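Local coordinates for protein precorrin-6y methylase (Rhodobacter capsulatus, PDB 3NJR) that forms the C-terminal domain of precorrin-6Y C5,15-methyltransferase, a cobalamin-biosynthesis enzyme with probable S-adenosylmethionine-dependent methylation and associated decarboxylation activity, at residues S41-L46 and R195-W200; G132-Y137 and H167-G172. One frame throughout, in Å; residues are numbered along the deposited sequence.

Contacts 1 and 2 lie about 18 Å apart, centre to centre, and are joined by strand 188-203. In contact 1 this strand offers Gln197 and Gln199 to helix 41-51 on one face of the sheet; the side chains of the alternating residues Leu198 and Trp200 pack against helix 157-170 of contact 2 on the other face. Trp200 makes the direct link: its NE1 lies 2.7 Å from Gly171 O, probably a hydrogen bond, and its CZ2 lies 4.0 Å from His170 CB. The side chain of Gln197 is about 8 Å from the bound S-adenosyl-L-homocysteine, that of Gln134 about 13 Å. Both contacts also reach the second subunit.

Contact 1 of 2, residues S41-L46 and R195-W200; sequences SPMRAL and RPQLQW
Met43, on the first turn of helix 41-51, lays its thioether end against Gln197 of strand 188-203. The chain leaves the helix with CG anti to the backbone N, then bends at chi2 (74°) and chi3, which turns the methyl group onto the glutamine. Met43 CE lies 3.8 Å from Gln197 CB and equally far from its CD, while Met43 CG is 3.8 Å from Gln197 NE2. The two side chains cross at a slant, and the touch is purely van der Waals. One turn on, Leu46 meets Gln199 mainly through its backbone: the amide nitrogen NE2 of Gln199 stops 3.8 Å from Leu46 C, with no hydrogen bond between the segments. Extended beyond CG, the Gln199 chain carries its amide toward the helix; NE2 also makes a weak hydrogen bond to Asn153 OD1 of strand 149-154. The Leu46 side chain rests on Ile177 of the neighbouring strand 173-185 and also packs on Pro42 of the second subunit. Helix 41-51 precedes the first strand of the domain and here covers the antiparallel strand pair at the end of the mixed sheet, the arrangement of a class I, Rossmann-like methyltransferase.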
ATOM      1  N   SER A  41      -7.840 -10.094 -13.524  1.00 37.93           N
ATOM      2  CA  SER A  41      -8.790 -11.030 -12.946  1.00 36.43           C
ATOM      3  C   SER A  41      -9.257 -10.680 -11.489  1.00 35.42           C
ATOM      4  O   SER A  41     -10.464 -10.662 -11.217  1.00 34.56           O
ATOM      5  CB  SER A  41      -8.268 -12.461 -13.134  1.00 36.18           C
ATOM      6  OG  SER A  41      -8.780 -13.319 -12.143  1.00 35.97           O
ATOM      7  N   PRO A  42      -8.318 -10.348 -10.568  1.00 34.49           N
ATOM      8  CA  PRO A  42      -8.777  -9.968  -9.222  1.00 33.51           C
ATOM      9  C   PRO A  42      -9.582  -8.654  -9.200  1.00 32.71           C
ATOM     10  O   PRO A  42     -10.476  -8.476  -8.360  1.00 32.25           O
ATOM     11  CB  PRO A  42      -7.466  -9.804  -8.435  1.00 33.53           C
ATOM     12  CG  PRO A  42      -6.423 -10.516  -9.257  1.00 33.79           C
ATOM     13  CD  PRO A  42      -6.847 -10.276 -10.667  1.00 34.17           C
ATOM     14  N   MET A  43      -9.277  -7.738 -10.113  1.00 32.02           N
ATOM     15  CA  MET A  43     -10.029  -6.495 -10.163  1.00 31.56           C
ATOM     16  C   MET A  43     -11.414  -6.773 -10.742  1.00 30.64           C
ATOM     17  O   MET A  43     -12.414  -6.185 -10.298  1.00 30.22           O
ATOM     18  CB  MET A  43      -9.283  -5.399 -10.924  1.00 31.70           C
ATOM     19  CG  MET A  43      -9.944  -3.997 -10.845  1.00 34.34           C
ATOM     20  SD  MET A  43      -9.808  -3.064  -9.259  1.00 39.98           S
ATOM     21  CE  MET A  43      -8.030  -3.114  -8.991  1.00 39.37           C
ATOM     22  N   ARG A  44     -11.469  -7.700 -11.700  1.00 29.61           N
ATOM     23  CA  ARG A  44     -12.735  -8.107 -12.281  1.00 29.02           C
ATOM     24  C   ARG A  44     -13.651  -8.760 -11.247  1.00 28.66           C
ATOM     25  O   ARG A  44     -14.868  -8.522 -11.252  1.00 28.96           O
ATOM     26  CB  ARG A  44     -12.546  -9.028 -13.477  1.00 29.08           C
ATOM     27  CG  ARG A  44     -13.650  -8.879 -14.487  1.00 29.09           C
ATOM     28  CD  ARG A  44     -13.401  -9.625 -15.787  1.00 28.66           C
ATOM     29  NE  ARG A  44     -11.988  -9.836 -16.086  1.00 29.01           N
ATOM     30  CZ  ARG A  44     -11.326 -10.957 -15.798  1.00 29.04           C
ATOM     31  NH1 ARG A  44     -11.951 -11.955 -15.181  1.00 29.06           N
ATOM     32  NH2 ARG A  44     -10.047 -11.086 -16.124  1.00 27.77           N
ATOM     33  N   ALA A  45     -13.080  -9.551 -10.346  1.00 27.38           N
ATOM     34  CA  ALA A  45     -13.865 -10.049  -9.228  1.00 26.71           C
ATOM     35  C   ALA A  45     -14.428  -8.903  -8.384  1.00 26.41           C
ATOM     36  O   ALA A  45     -15.618  -8.900  -8.054  1.00 26.21           O
ATOM     37  CB  ALA A  45     -13.055 -11.016  -8.371  1.00 26.61           C
ATOM     38  N   LEU A  46     -13.596  -7.915  -8.055  1.00 26.53           N
ATOM     39  CA  LEU A  46     -14.043  -6.839  -7.145  1.00 26.44           C
ATOM     40  C   LEU A  46     -15.182  -6.042  -7.754  1.00 26.28           C
ATOM     41  O   LEU A  46     -16.177  -5.719  -7.072  1.00 26.23           O
ATOM     42  CB  LEU A  46     -12.914  -5.900  -6.756  1.00 25.79           C
ATOM     43  CG  LEU A  46     -11.939  -6.484  -5.750  1.00 26.94           C
ATOM     44  CD1 LEU A  46     -10.673  -5.632  -5.717  1.00 26.11           C
ATOM     45  CD2 LEU A  46     -12.562  -6.628  -4.352  1.00 26.30           C
ATOM     46  N   ARG A 195      -0.054  -0.167  -9.164  1.00 41.78           N
ATOM     47  CA  ARG A 195      -0.643   1.115  -8.765  1.00 40.96           C
ATOM     48  C   ARG A 195      -1.866   0.849  -7.914  1.00 40.07           C
ATOM     49  O   ARG A 195      -2.589  -0.111  -8.158  1.00 40.44           O
ATOM     50  CB  ARG A 195      -1.095   1.909  -9.978  1.00 41.15           C
ATOM     51  CG  ARG A 195      -0.008   2.217 -10.937  1.00 42.51           C
ATOM     52  CD  ARG A 195      -0.500   3.157 -12.004  1.00 46.51           C
ATOM     53  NE  ARG A 195       0.648   3.702 -12.727  1.00 50.72           N
ATOM     54  CZ  ARG A 195       1.254   3.100 -13.750  1.00 51.43           C
ATOM     55  NH1 ARG A 195       0.803   1.934 -14.194  1.00 50.99           N
ATOM     56  NH2 ARG A 195       2.310   3.670 -14.333  1.00 51.64           N
ATOM     57  N   PRO A 196      -2.130   1.698  -6.916  1.00 39.27           N
ATOM     58  CA  PRO A 196      -3.480   1.539  -6.367  1.00 38.27           C
ATOM     59  C   PRO A 196      -4.507   1.930  -7.435  1.00 37.81           C
ATOM     60  O   PRO A 196      -4.191   2.682  -8.370  1.00 37.93           O
ATOM     61  CB  PRO A 196      -3.517   2.516  -5.197  1.00 38.32           C
ATOM     62  CG  PRO A 196      -2.465   3.534  -5.521  1.00 39.33           C
ATOM     63  CD  PRO A 196      -1.431   2.887  -6.401  1.00 38.72           C
ATOM     64  N   GLN A 197      -5.713   1.389  -7.323  1.00 36.82           N
ATOM     65  CA  GLN A 197      -6.804   1.754  -8.207  1.00 35.33           C
ATOM     66  C   GLN A 197      -7.922   2.181  -7.270  1.00 34.69           C
ATOM     67  O   GLN A 197      -8.101   1.602  -6.193  1.00 34.18           O
ATOM     68  CB  GLN A 197      -7.212   0.556  -9.075  1.00 35.25           C
ATOM     69  CG  GLN A 197      -7.519   0.882 -10.545  1.00 35.84           C
ATOM     70  CD  GLN A 197      -7.316  -0.310 -11.509  1.00 35.76           C
ATOM     71  OE1 GLN A 197      -6.200  -0.802 -11.702  1.00 34.38           O
ATOM     72  NE2 GLN A 197      -8.402  -0.743 -12.144  1.00 36.66           N
ATOM     73  N   LEU A 198      -8.646   3.226  -7.647  1.00 33.75           N
ATOM     74  CA  LEU A 198      -9.809   3.625  -6.876  1.00 32.79           C
ATOM     75  C   LEU A 198     -11.071   3.092  -7.536  1.00 31.95           C
ATOM     76  O   LEU A 198     -11.150   2.995  -8.761  1.00 31.46           O
ATOM     77  CB  LEU A 198      -9.854   5.141  -6.689  1.00 33.04           C
ATOM     78  CG  LEU A 198      -9.513   5.670  -5.286  1.00 33.49           C
ATOM     79  CD1 LEU A 198      -8.112   5.276  -4.845  1.00 33.55           C
ATOM     80  CD2 LEU A 198      -9.707   7.189  -5.206  1.00 33.48           C
ATOM     81  N   GLN A 199     -12.038   2.704  -6.714  1.00 30.89           N
ATOM     82  CA  GLN A 199     -13.284   2.167  -7.220  1.00 29.58           C
ATOM     83  C   GLN A 199     -14.441   2.767  -6.461  1.00 29.33           C
ATOM     84  O   GLN A 199     -14.524   2.661  -5.232  1.00 29.54           O
ATOM     85  CB  GLN A 199     -13.319   0.642  -7.138  1.00 29.03           C
ATOM     86  CG  GLN A 199     -14.613   0.035  -7.695  1.00 27.46           C
ATOM     87  CD  GLN A 199     -14.813  -1.428  -7.313  1.00 24.75           C
ATOM     88  OE1 GLN A 199     -15.233  -1.733  -6.201  1.00 22.34           O
ATOM     89  NE2 GLN A 199     -14.551  -2.333  -8.254  1.00 23.09           N
ATOM     90  N   TRP A 200     -15.330   3.410  -7.199  1.00 28.56           N
ATOM     91  CA  TRP A 200     -16.519   3.926  -6.598  1.00 28.40           C
ATOM     92  C   TRP A 200     -17.704   3.045  -6.943  1.00 28.86           C
ATOM     93  O   TRP A 200     -17.826   2.491  -8.062  1.00 28.66           O
ATOM     94  CB  TRP A 200     -16.760   5.371  -7.013  1.00 28.01           C
ATOM     95  CG  TRP A 200     -18.025   5.940  -6.430  1.00 28.57           C
ATOM     96  CD1 TRP A 200     -18.350   6.057  -5.101  1.00 27.89           C
ATOM     97  CD2 TRP A 200     -19.141   6.458  -7.162  1.00 29.58           C
ATOM     98  NE1 TRP A 200     -19.607   6.616  -4.962  1.00 27.96           N
ATOM     99  CE2 TRP A 200     -20.112   6.880  -6.206  1.00 29.04           C
ATOM    100  CE3 TRP A 200     -19.414   6.622  -8.533  1.00 30.29           C
ATOM    101  CZ2 TRP A 200     -21.332   7.454  -6.576  1.00 29.87           C
ATOM    102  CZ3 TRP A 200     -20.629   7.203  -8.908  1.00 32.44           C
ATOM    103  CH2 TRP A 200     -21.578   7.609  -7.921  1.00 31.85           C
TER

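Contact 2 of 2, residues G132-Y137 and H167-G172; sequences GSQALY and HARHGG
Gln134 and Arg169 reach for each other from opposite directions, the amide meeting the guanidinium at its edge. The two flat groups are twisted 35° apart, with Gln134 CD in the guanidinium plane. Arg169 NH1 donates to Gln134 OE1 at 3.1 Å, a weak bond with an N-H...O angle of 149°. The turn of the amide is doubtful: a hydrogen bond from Gln134 NE2 to Asp138 OD1 speaks for the modelled orientation, but the same NE2 is set close to both Arg169 NH1 and NH2, donor against donor, which speaks against it. A bend at chi2 (68°) swings the Gln134 amide toward the arginine. Arg169 is exposed, and the pair bridges the surface between two helix ends. At the root of the arginine side chain, Arg169 CB lies 3.6 Å above the His170 ring, over its centre, and that ring is stacked with Trp141. Tyr137, buried, packs against Leu162, Leu163 and Leu166 of helix 157-170. Each helix end has its own finish: Ser133 is the N-cap of helix 134-143, its OG accepting from Leu136 N at 3.2 Å, and Gly171 leaves helix 157-170 with positive phi while its N bonds His167 O at 2.8 Å. The contact thus joins the start of one helix to the end of the next, two neighbours on the same face of a Rossmann-like sheet, connected through strand 149-154 in the alternating beta-alpha order of class I methyltransferases.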
ATOM      1  N   GLY A 132     -14.198   8.122 -18.527  1.00 44.98           N
ATOM      2  CA  GLY A 132     -15.133   8.741 -17.597  1.00 44.14           C
ATOM      3  C   GLY A 132     -14.744  10.178 -17.313  1.00 43.55           C
ATOM      4  O   GLY A 132     -13.748  10.450 -16.635  1.00 43.29           O
ATOM      5  N   SER A 133     -15.546  11.090 -17.851  1.00 43.13           N
ATOM      6  CA  SER A 133     -15.347  12.526 -17.709  1.00 42.13           C
ATOM      7  C   SER A 133     -16.488  13.073 -16.861  1.00 41.75           C
ATOM      8  O   SER A 133     -17.435  12.340 -16.560  1.00 41.17           O
ATOM      9  CB  SER A 133     -15.337  13.173 -19.103  1.00 42.23           C
ATOM     10  OG  SER A 133     -16.607  13.073 -19.745  1.00 41.44           O
ATOM     11  N   GLN A 134     -16.407  14.352 -16.478  1.00 41.69           N
ATOM     12  CA  GLN A 134     -17.496  15.007 -15.739  1.00 41.45           C
ATOM     13  C   GLN A 134     -18.725  15.109 -16.626  1.00 41.07           C
ATOM     14  O   GLN A 134     -19.849  14.969 -16.143  1.00 40.65           O
ATOM     15  CB  GLN A 134     -17.083  16.389 -15.213  1.00 41.71           C
ATOM     16  CG  GLN A 134     -18.156  17.128 -14.387  1.00 43.15           C
ATOM     17  CD  GLN A 134     -18.472  16.471 -13.023  1.00 46.58           C
ATOM     18  OE1 GLN A 134     -17.561  16.162 -12.231  1.00 47.20           O
ATOM     19  NE2 GLN A 134     -19.773  16.281 -12.738  1.00 45.69           N
ATOM     20  N   ALA A 135     -18.494  15.328 -17.924  1.00 41.06           N
ATOM     21  CA  ALA A 135     -19.564  15.353 -18.940  1.00 40.92           C
ATOM     22  C   ALA A 135     -20.405  14.071 -18.887  1.00 40.67           C
ATOM     23  O   ALA A 135     -21.617  14.115 -18.616  1.00 40.73           O
ATOM     24  CB  ALA A 135     -18.978  15.559 -20.348  1.00 40.77           C
ATOM     25  N   LEU A 136     -19.737  12.944 -19.124  1.00 40.12           N
ATOM     26  CA  LEU A 136     -20.337  11.622 -18.990  1.00 39.84           C
ATOM     27  C   LEU A 136     -21.183  11.447 -17.734  1.00 39.74           C
ATOM     28  O   LEU A 136     -22.322  10.987 -17.808  1.00 38.85           O
ATOM     29  CB  LEU A 136     -19.251  10.548 -19.045  1.00 39.66           C
ATOM     30  CG  LEU A 136     -19.764   9.120 -18.910  1.00 39.17           C
ATOM     31  CD1 LEU A 136     -20.650   8.752 -20.086  1.00 37.92           C
ATOM     32  CD2 LEU A 136     -18.583   8.170 -18.773  1.00 40.29           C
ATOM     33  N   TYR A 137     -20.626  11.834 -16.588  1.00 40.25           N
ATOM     34  CA  TYR A 137     -21.360  11.750 -15.324  1.00 40.74           C
ATOM     35  C   TYR A 137     -22.557  12.716 -15.201  1.00 41.02           C
ATOM     36  O   TYR A 137     -23.573  12.372 -14.606  1.00 41.19           O
ATOM     37  CB  TYR A 137     -20.406  11.831 -14.121  1.00 40.70           C
ATOM     38  CG  TYR A 137     -19.529  10.600 -13.965  1.00 40.84           C
ATOM     39  CD1 TYR A 137     -18.157  10.668 -14.198  1.00 43.12           C
ATOM     40  CD2 TYR A 137     -20.069   9.366 -13.608  1.00 41.05           C
ATOM     41  CE1 TYR A 137     -17.324   9.537 -14.070  1.00 41.57           C
ATOM     42  CE2 TYR A 137     -19.253   8.222 -13.479  1.00 41.25           C
ATOM     43  CZ  TYR A 137     -17.884   8.331 -13.708  1.00 42.54           C
ATOM     44  OH  TYR A 137     -17.066   7.238 -13.587  1.00 43.63           O
ATOM     45  N   HIS A 167     -18.047  10.556  -4.933  1.00 32.84           N
ATOM     46  CA  HIS A 167     -18.281  10.092  -3.545  1.00 31.72           C
ATOM     47  C   HIS A 167     -18.760  11.180  -2.584  1.00 31.57           C
ATOM     48  O   HIS A 167     -19.711  10.960  -1.860  1.00 31.38           O
ATOM     49  CB  HIS A 167     -17.056   9.399  -2.941  1.00 31.11           C
ATOM     50  CG  HIS A 167     -17.342   8.721  -1.641  1.00 28.70           C
ATOM     51  ND1 HIS A 167     -16.997   9.268  -0.425  1.00 26.86           N
ATOM     52  CD2 HIS A 167     -17.980   7.558  -1.361  1.00 27.18           C
ATOM     53  CE1 HIS A 167     -17.393   8.465   0.547  1.00 25.10           C
ATOM     54  NE2 HIS A 167     -17.996   7.422   0.006  1.00 25.27           N
ATOM     55  N   ALA A 168     -18.114  12.344  -2.586  1.00 32.12           N
ATOM     56  CA  ALA A 168     -18.532  13.470  -1.712  1.00 32.63           C
ATOM     57  C   ALA A 168     -19.945  13.947  -2.032  1.00 33.09           C
ATOM     58  O   ALA A 168     -20.730  14.212  -1.106  1.00 32.89           O
ATOM     59  CB  ALA A 168     -17.532  14.637  -1.767  1.00 32.25           C
ATOM     60  N   ARG A 169     -20.279  14.034  -3.330  1.00 33.74           N
ATOM     61  CA  ARG A 169     -21.635  14.460  -3.765  1.00 34.54           C
ATOM     62  C   ARG A 169     -22.700  13.403  -3.486  1.00 33.69           C
ATOM     63  O   ARG A 169     -23.768  13.724  -2.963  1.00 33.89           O
ATOM     64  CB  ARG A 169     -21.665  14.850  -5.256  1.00 35.31           C
ATOM     65  CG  ARG A 169     -20.961  16.196  -5.587  1.00 40.35           C
ATOM     66  CD  ARG A 169     -20.241  16.276  -6.997  1.00 46.85           C
ATOM     67  NE  ARG A 169     -21.064  15.838  -8.143  1.00 50.73           N
ATOM     68  CZ  ARG A 169     -20.674  15.855  -9.425  1.00 53.02           C
ATOM     69  NH1 ARG A 169     -19.462  16.301  -9.764  1.00 53.51           N
ATOM     70  NH2 ARG A 169     -21.505  15.425 -10.377  1.00 52.97           N
ATOM     71  N   HIS A 170     -22.407  12.140  -3.811  1.00 32.78           N
ATOM     72  CA  HIS A 170     -23.472  11.127  -3.909  1.00 31.94           C
ATOM     73  C   HIS A 170     -23.426  10.001  -2.872  1.00 30.92           C
ATOM     74  O   HIS A 170     -24.383   9.253  -2.741  1.00 30.32           O
ATOM     75  CB  HIS A 170     -23.547  10.571  -5.341  1.00 31.68           C
ATOM     76  CG  HIS A 170     -23.558  11.633  -6.404  1.00 33.74           C
ATOM     77  ND1 HIS A 170     -24.599  12.533  -6.560  1.00 36.63           N
ATOM     78  CD2 HIS A 170     -22.654  11.938  -7.368  1.00 34.41           C
ATOM     79  CE1 HIS A 170     -24.333  13.337  -7.576  1.00 37.39           C
ATOM     80  NE2 HIS A 170     -23.157  12.998  -8.083  1.00 35.81           N
ATOM     81  N   GLY A 171     -22.323   9.900  -2.130  1.00 30.10           N
ATOM     82  CA  GLY A 171     -22.145   8.836  -1.143  1.00 28.85           C
ATOM     83  C   GLY A 171     -21.726   7.526  -1.785  1.00 28.04           C
ATOM     84  O   GLY A 171     -20.897   7.511  -2.713  1.00 27.81           O
ATOM     85  N   GLY A 172     -22.325   6.433  -1.306  1.00 27.16           N
ATOM     86  CA  GLY A 172     -21.983   5.099  -1.748  1.00 26.03           C
ATOM     87  C   GLY A 172     -20.665   4.703  -1.124  1.00 26.16           C
ATOM     88  O   GLY A 172     -20.301   5.186  -0.055  1.00 26.35           O
TER